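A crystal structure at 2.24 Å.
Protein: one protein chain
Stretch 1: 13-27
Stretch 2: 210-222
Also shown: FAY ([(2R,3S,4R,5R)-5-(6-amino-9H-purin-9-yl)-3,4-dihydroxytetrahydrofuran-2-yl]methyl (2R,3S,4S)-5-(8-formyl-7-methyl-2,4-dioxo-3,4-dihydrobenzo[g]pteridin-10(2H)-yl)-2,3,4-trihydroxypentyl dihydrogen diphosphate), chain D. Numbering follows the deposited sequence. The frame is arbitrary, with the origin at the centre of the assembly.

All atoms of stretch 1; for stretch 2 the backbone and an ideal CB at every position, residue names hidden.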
# COMPACT_ATOMS: atom_id res chain seq x y z
N GLY A 13 12.61 -6.26 27.27
CA GLY A 13 11.29 -6.40 26.67
C GLY A 13 10.38 -7.19 27.60
O GLY A 13 10.48 -8.40 27.66
N GLY A 14 9.50 -6.50 28.32
CA GLY A 14 8.58 -7.16 29.23
C GLY A 14 7.33 -7.66 28.53
O GLY A 14 6.21 -7.33 28.92
N GLY A 15 7.51 -8.46 27.49
CA GLY A 15 6.39 -8.98 26.72
C GLY A 15 5.95 -10.37 27.13
O GLY A 15 6.12 -10.79 28.29
N THR A 16 5.42 -11.10 26.16
CA THR A 16 4.85 -12.42 26.40
C THR A 16 5.85 -13.43 26.94
O THR A 16 5.67 -13.97 28.03
CB THR A 16 4.24 -12.97 25.12
OG1 THR A 16 3.43 -11.96 24.54
CG2 THR A 16 3.42 -14.22 25.40
N ALA A 17 6.89 -13.72 26.16
CA ALA A 17 7.95 -14.61 26.62
C ALA A 17 8.81 -13.91 27.69
O ALA A 17 9.31 -14.54 28.64
CB ALA A 17 8.82 -15.06 25.45
N GLY A 18 8.98 -12.60 27.53
CA GLY A 18 9.82 -11.83 28.44
C GLY A 18 9.38 -12.04 29.88
O GLY A 18 10.12 -12.56 30.69
N ASN A 19 8.15 -11.66 30.19
CA ASN A 19 7.64 -11.85 31.54
C ASN A 19 7.62 -13.30 32.01
O ASN A 19 7.84 -13.57 33.19
CB ASN A 19 6.26 -11.21 31.69
CG ASN A 19 6.31 -9.70 31.51
OD1 ASN A 19 7.37 -9.08 31.71
ND2 ASN A 19 5.19 -9.11 31.12
N THR A 20 7.38 -14.23 31.10
CA THR A 20 7.41 -15.64 31.46
C THR A 20 8.77 -16.02 32.01
O THR A 20 8.88 -16.63 33.08
CB THR A 20 7.10 -16.55 30.24
OG1 THR A 20 5.82 -16.20 29.69
CG2 THR A 20 7.10 -18.02 30.65
N VAL A 21 9.82 -15.65 31.27
CA VAL A 21 11.18 -15.96 31.68
C VAL A 21 11.48 -15.27 33.00
O VAL A 21 11.97 -15.89 33.97
CB VAL A 21 12.23 -15.57 30.60
CG1 VAL A 21 13.66 -15.67 31.16
CG2 VAL A 21 12.07 -16.45 29.36
N ALA A 22 11.14 -13.98 33.07
CA ALA A 22 11.42 -13.19 34.27
C ALA A 22 10.75 -13.76 35.53
O ALA A 22 11.38 -13.80 36.58
CB ALA A 22 11.02 -11.75 34.07
N GLY A 23 9.49 -14.15 35.41
CA GLY A 23 8.73 -14.61 36.56
C GLY A 23 9.23 -15.94 37.07
O GLY A 23 9.25 -16.20 38.26
N ARG A 24 9.67 -16.79 36.14
CA ARG A 24 10.17 -18.10 36.49
C ARG A 24 11.53 -18.00 37.16
O ARG A 24 11.80 -18.66 38.17
CB ARG A 24 10.24 -18.99 35.25
CG ARG A 24 8.87 -19.38 34.71
CD ARG A 24 8.02 -20.12 35.74
NE ARG A 24 6.82 -20.69 35.12
CZ ARG A 24 5.76 -21.15 35.78
NH1 ARG A 24 5.74 -21.14 37.11
NH2 ARG A 24 4.73 -21.64 35.11
N LEU A 25 12.39 -17.15 36.61
CA LEU A 25 13.71 -16.96 37.19
C LEU A 25 13.59 -16.37 38.60
O LEU A 25 14.39 -16.69 39.48
CB LEU A 25 14.60 -16.11 36.29
CG LEU A 25 15.13 -16.81 35.04
CD1 LEU A 25 16.02 -15.89 34.25
CD2 LEU A 25 15.87 -18.09 35.40
N ALA A 26 12.55 -15.56 38.81
CA ALA A 26 12.29 -14.94 40.11
C ALA A 26 11.73 -15.90 41.16
O ALA A 26 11.59 -15.52 42.33
CB ALA A 26 11.35 -13.74 39.94
N GLU A 27 11.39 -17.13 40.78
CA GLU A 27 10.82 -18.07 41.75
C GLU A 27 11.79 -18.40 42.91
O GLU A 27 11.36 -18.80 43.99
CB GLU A 27 10.30 -19.34 41.08
CG GLU A 27 8.95 -19.15 40.40
CD GLU A 27 8.62 -20.28 39.42
OE1 GLU A 27 9.55 -21.01 39.01
OE2 GLU A 27 7.44 -20.42 39.04
N UNK A 210 -2.92 -11.73 30.81
CA UNK A 210 -1.68 -11.33 30.16
C UNK A 210 -0.43 -11.80 30.89
O UNK A 210 -0.49 -12.21 32.06
CB UNK A 210 -1.64 -9.81 30.02
N UNK A 211 0.70 -11.74 30.19
CA UNK A 211 1.97 -12.22 30.74
C UNK A 211 2.43 -11.40 31.96
O UNK A 211 3.28 -11.85 32.74
CB UNK A 211 3.05 -12.18 29.66
N UNK A 212 1.86 -10.21 32.14
CA UNK A 212 2.14 -9.38 33.31
C UNK A 212 1.76 -10.08 34.62
O UNK A 212 2.22 -9.71 35.70
CB UNK A 212 1.39 -8.05 33.20
N UNK A 213 0.91 -11.09 34.51
CA UNK A 213 0.50 -11.93 35.63
C UNK A 213 1.66 -12.76 36.20
O UNK A 213 1.56 -13.30 37.31
CB UNK A 213 -0.63 -12.86 35.19
N UNK A 214 2.72 -12.92 35.41
CA UNK A 214 3.91 -13.66 35.83
C UNK A 214 4.81 -12.85 36.78
O UNK A 214 5.59 -13.43 37.54
CB UNK A 214 4.71 -14.08 34.60
N UNK A 215 4.74 -11.52 36.71
CA UNK A 215 5.82 -10.71 37.29
C UNK A 215 5.41 -9.71 38.37
O UNK A 215 6.21 -8.85 38.76
CB UNK A 215 6.51 -9.94 36.16
N UNK A 216 4.18 -9.83 38.87
CA UNK A 216 3.73 -8.95 39.94
C UNK A 216 3.92 -9.60 41.32
O UNK A 216 4.13 -10.81 41.43
CB UNK A 216 2.26 -8.58 39.73
N UNK A 217 3.90 -8.77 42.36
CA UNK A 217 4.09 -9.25 43.73
C UNK A 217 5.34 -10.11 43.89
O UNK A 217 5.33 -11.11 44.62
CB UNK A 217 2.86 -10.05 44.17
N UNK A 218 6.40 -9.73 43.20
CA UNK A 218 7.70 -10.38 43.38
C UNK A 218 8.77 -9.32 43.53
O UNK A 218 9.21 -8.71 42.57
CB UNK A 218 8.02 -11.31 42.21
N UNK A 219 9.18 -9.07 44.78
CA UNK A 219 10.02 -7.92 45.10
C UNK A 219 11.45 -8.10 44.62
O UNK A 219 12.23 -7.16 44.70
CB UNK A 219 10.01 -7.67 46.61
N UNK A 220 11.80 -9.29 44.15
CA UNK A 220 13.11 -9.48 43.54
C UNK A 220 13.12 -9.10 42.04
O UNK A 220 14.17 -9.09 41.39
CB UNK A 220 13.55 -10.94 43.71
N UNK A 221 11.94 -8.79 41.50
CA UNK A 221 11.87 -8.28 40.14
C UNK A 221 11.79 -6.77 40.15
O UNK A 221 10.86 -6.21 40.73
CB UNK A 221 10.67 -8.87 39.40
N UNK A 222 12.77 -6.12 39.54
CA UNK A 222 12.68 -4.68 39.34
C UNK A 222 12.06 -4.41 37.97
O UNK A 222 12.56 -4.88 36.94
CB UNK A 222 14.06 -4.02 39.46
P FAY D . 6.50 -12.03 22.12
N1 FAY D . -1.77 -15.32 19.28
C2 FAY D . -2.68 -16.23 19.81
O2 FAY D . -2.29 -17.30 20.27
N3 FAY D . -3.90 -15.78 20.27
C4 FAY D . -4.44 -14.65 19.70
O4 FAY D . -5.67 -14.64 19.49
N5 FAY D . -4.04 -12.57 18.58
C6 FAY D . -3.68 -10.33 18.00
C7 FAY D . -2.84 -9.24 17.82
C8 FAY D . -1.46 -9.40 17.96
O8 FAY D . 0.56 -8.25 18.27
C9 FAY D . -0.95 -10.63 18.41
PA FAY D . 5.80 -9.32 22.53
C1' FAY D . 0.23 -13.24 19.05
C10 FAY D . -2.18 -14.06 18.91
N10 FAY D . -1.26 -13.02 18.76
N1A FAY D . 12.70 -0.95 23.91
O1A FAY D . 5.38 -8.26 21.57
C1B FAY D . 8.90 -4.56 24.15
O1P FAY D . 6.97 -12.26 23.53
C2' FAY D . 0.55 -13.11 20.56
O2' FAY D . -0.11 -12.00 21.03
C2A FAY D . 12.04 -1.40 25.03
O2A FAY D . 4.68 -9.92 23.32
C2B FAY D . 7.48 -4.44 23.64
O2B FAY D . 6.81 -3.28 24.11
O2P FAY D . 7.39 -12.76 21.12
C3' FAY D . 2.01 -13.11 21.11
O3' FAY D . 2.27 -12.19 22.17
N3A FAY D . 11.05 -2.36 24.93
C3B FAY D . 6.85 -5.69 24.20
O3B FAY D . 6.47 -5.45 25.53
O3P FAY D . 6.59 -10.47 21.75
C4' FAY D . 3.10 -12.90 20.08
O4' FAY D . 2.82 -13.82 19.03
C4A FAY D . 10.74 -2.88 23.71
C4B FAY D . 7.99 -6.68 24.23
O4B FAY D . 9.18 -5.94 24.07
C4X FAY D . -3.56 -13.79 19.01
C5' FAY D . 4.50 -13.12 20.70
O5' FAY D . 4.93 -12.42 21.87
C5A FAY D . 11.41 -2.45 22.57
C5B FAY D . 7.84 -7.73 23.15
O5B FAY D . 6.86 -8.65 23.57
C5X FAY D . -3.14 -11.59 18.23
C6A FAY D . 12.40 -1.47 22.66
N6A FAY D . 12.97 -0.98 21.55
N7A FAY D . 10.91 -3.12 21.51
C7M FAY D . -3.44 -7.96 17.28
C8A FAY D . 9.95 -3.97 21.95
C8M FAY D . -0.64 -8.18 18.15
C9A FAY D . -1.77 -11.75 18.51
N9A FAY D . 9.84 -3.82 23.30

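Position 210 has an extended backbone, and its CB has nothing of stretch 1 within reach, so the contact sets no preference; the residue is Gly-210.

At position 211 the CB points toward the start of the helix, 3.6 Å from both Gly-15 O and Thr-16 O, with the amide of Asn-19 close by. A short polar side chain able to give and accept a hydrogen bond would suit: serine or perhaps threonine. Ser-211 does both. Its OG donates to Gly-15 O (2.8 Å) and accepts from Asn-19 ND2 (3.0 Å), tying the turn to the start of the helix.

At 212 and 213 CA-to-CB points away, and many residues would serve. They are Phe-212 and Leu-213, the latter making no contact.

At 214 the CB again points toward the helix, 3.5 Å from Asn-19 O and 4.5 Å from Gly-23 CA. Thr-20 and Arg-24 line the way outward, so a long side chain, a flat aromatic or perhaps a flexible methionine, could lie along them. Phe-214 places one ring face against Thr-20 CA, 3.8 Å from the ring centroid, while Arg-24 NE meets the ring edge, 3.5 Å from Phe-214 CE1. Gly-23 lets the backbone approach: its CA is 3.5 Å from Phe-214 O, and an ideal CB there would clash with that oxygen.

The CB at 215 faces a space between Asn-19, Ala-22 and Gly-23. A compact apolar group fits: valine, alanine or isoleucine. Val-215 places CG1 there, 4.0 Å from Ala-22 CB.

Positions 216 and 217 are out of reach, and stretch 1 sets no preference at either; 217 has positive phi (51°), which glycine and asparagine tolerate well. They are Lys-216 and Asn-217.

At 218 the CB points toward stretch 1, 4.7 Å from Ala-26 CB; a long, flexible chain could pass Ala-26 and reach toward the carbonyl of Gly-23. Lys-218 has chi1 in m and is extended from chi2 onward. Its NZ lies 3.7 Å from Gly-23 O and donates to Phe-214 O (2.8 Å), bracing its own loop.

Position 219, second in a type I turn, has phi of -73°, which suits proline; it is Pro-219, clear of stretch 1.

At 220 the CB points toward stretch 1, 5.2 Å from Ala-26 O, inviting a donor of middle length such as asparagine, or a folded glutamine. Asn-220 ND2 donates to Ala-26 O (2.9 Å) almost linearly.

At 221 the CB faces Ala-26 CB at 4.9 Å, favouring a branched aliphatic such as isoleucine or leucine. Ile-221 packs CG1 against Ala-26 CB at 3.5 Å, while its CD1 reaches Gly-23 CA (4.2 Å).

Position 222 lies beyond reach; it is Thr-222, in a strand.

Stretch 2, residues 210-222: GSFLFVKNKPNIT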
# COMPACT_ATOMS: atom_id res chain seq x y z
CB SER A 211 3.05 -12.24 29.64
OG SER A 211 3.59 -10.95 29.39
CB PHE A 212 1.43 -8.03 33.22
CG PHE A 212 -0.02 -8.14 32.86
CD1 PHE A 212 -0.46 -7.79 31.59
CD2 PHE A 212 -0.95 -8.60 33.78
CE1 PHE A 212 -1.80 -7.89 31.25
CE2 PHE A 212 -2.29 -8.72 33.44
CZ PHE A 212 -2.72 -8.36 32.18
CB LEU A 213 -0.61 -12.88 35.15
CG LEU A 213 -2.07 -12.64 35.55
CD1 LEU A 213 -2.36 -11.21 35.97
CD2 LEU A 213 -3.03 -13.11 34.46
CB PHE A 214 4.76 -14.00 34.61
CG PHE A 214 4.60 -15.40 34.12
CD1 PHE A 214 5.25 -16.46 34.75
CD2 PHE A 214 3.82 -15.67 33.00
CE1 PHE A 214 5.12 -17.77 34.28
CE2 PHE A 214 3.68 -16.97 32.52
CZ PHE A 214 4.33 -18.02 33.16
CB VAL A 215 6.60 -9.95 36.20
CG1 VAL A 215 7.29 -10.93 35.28
CG2 VAL A 215 5.68 -9.01 35.42
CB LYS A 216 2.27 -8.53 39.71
CG LYS A 216 1.32 -9.70 39.39
CD LYS A 216 -0.01 -9.23 38.80
CE LYS A 216 -1.02 -8.79 39.87
NZ LYS A 216 -1.82 -9.95 40.37
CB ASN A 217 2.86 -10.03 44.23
CG ASN A 217 1.55 -9.35 43.87
OD1 ASN A 217 0.64 -9.99 43.33
ND2 ASN A 217 1.45 -8.05 44.14
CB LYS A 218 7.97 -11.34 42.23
CG LYS A 218 6.90 -12.41 42.13
CD LYS A 218 7.02 -13.24 40.88
CE LYS A 218 5.82 -14.16 40.74
NZ LYS A 218 6.01 -15.17 39.67
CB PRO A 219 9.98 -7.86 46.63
CG PRO A 219 9.70 -9.27 47.05
CD PRO A 219 8.82 -9.85 45.98
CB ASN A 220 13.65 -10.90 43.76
CG ASN A 220 12.64 -11.98 43.42
OD1 ASN A 220 11.44 -11.77 43.53
ND2 ASN A 220 13.13 -13.16 43.01
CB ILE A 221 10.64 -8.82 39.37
CG1 ILE A 221 10.67 -10.35 39.32
CG2 ILE A 221 10.63 -8.23 37.96
CD1 ILE A 221 9.52 -10.98 38.56
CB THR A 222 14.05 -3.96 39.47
OG1 THR A 222 14.57 -4.16 40.79
CG2 THR A 222 13.89 -2.45 39.25
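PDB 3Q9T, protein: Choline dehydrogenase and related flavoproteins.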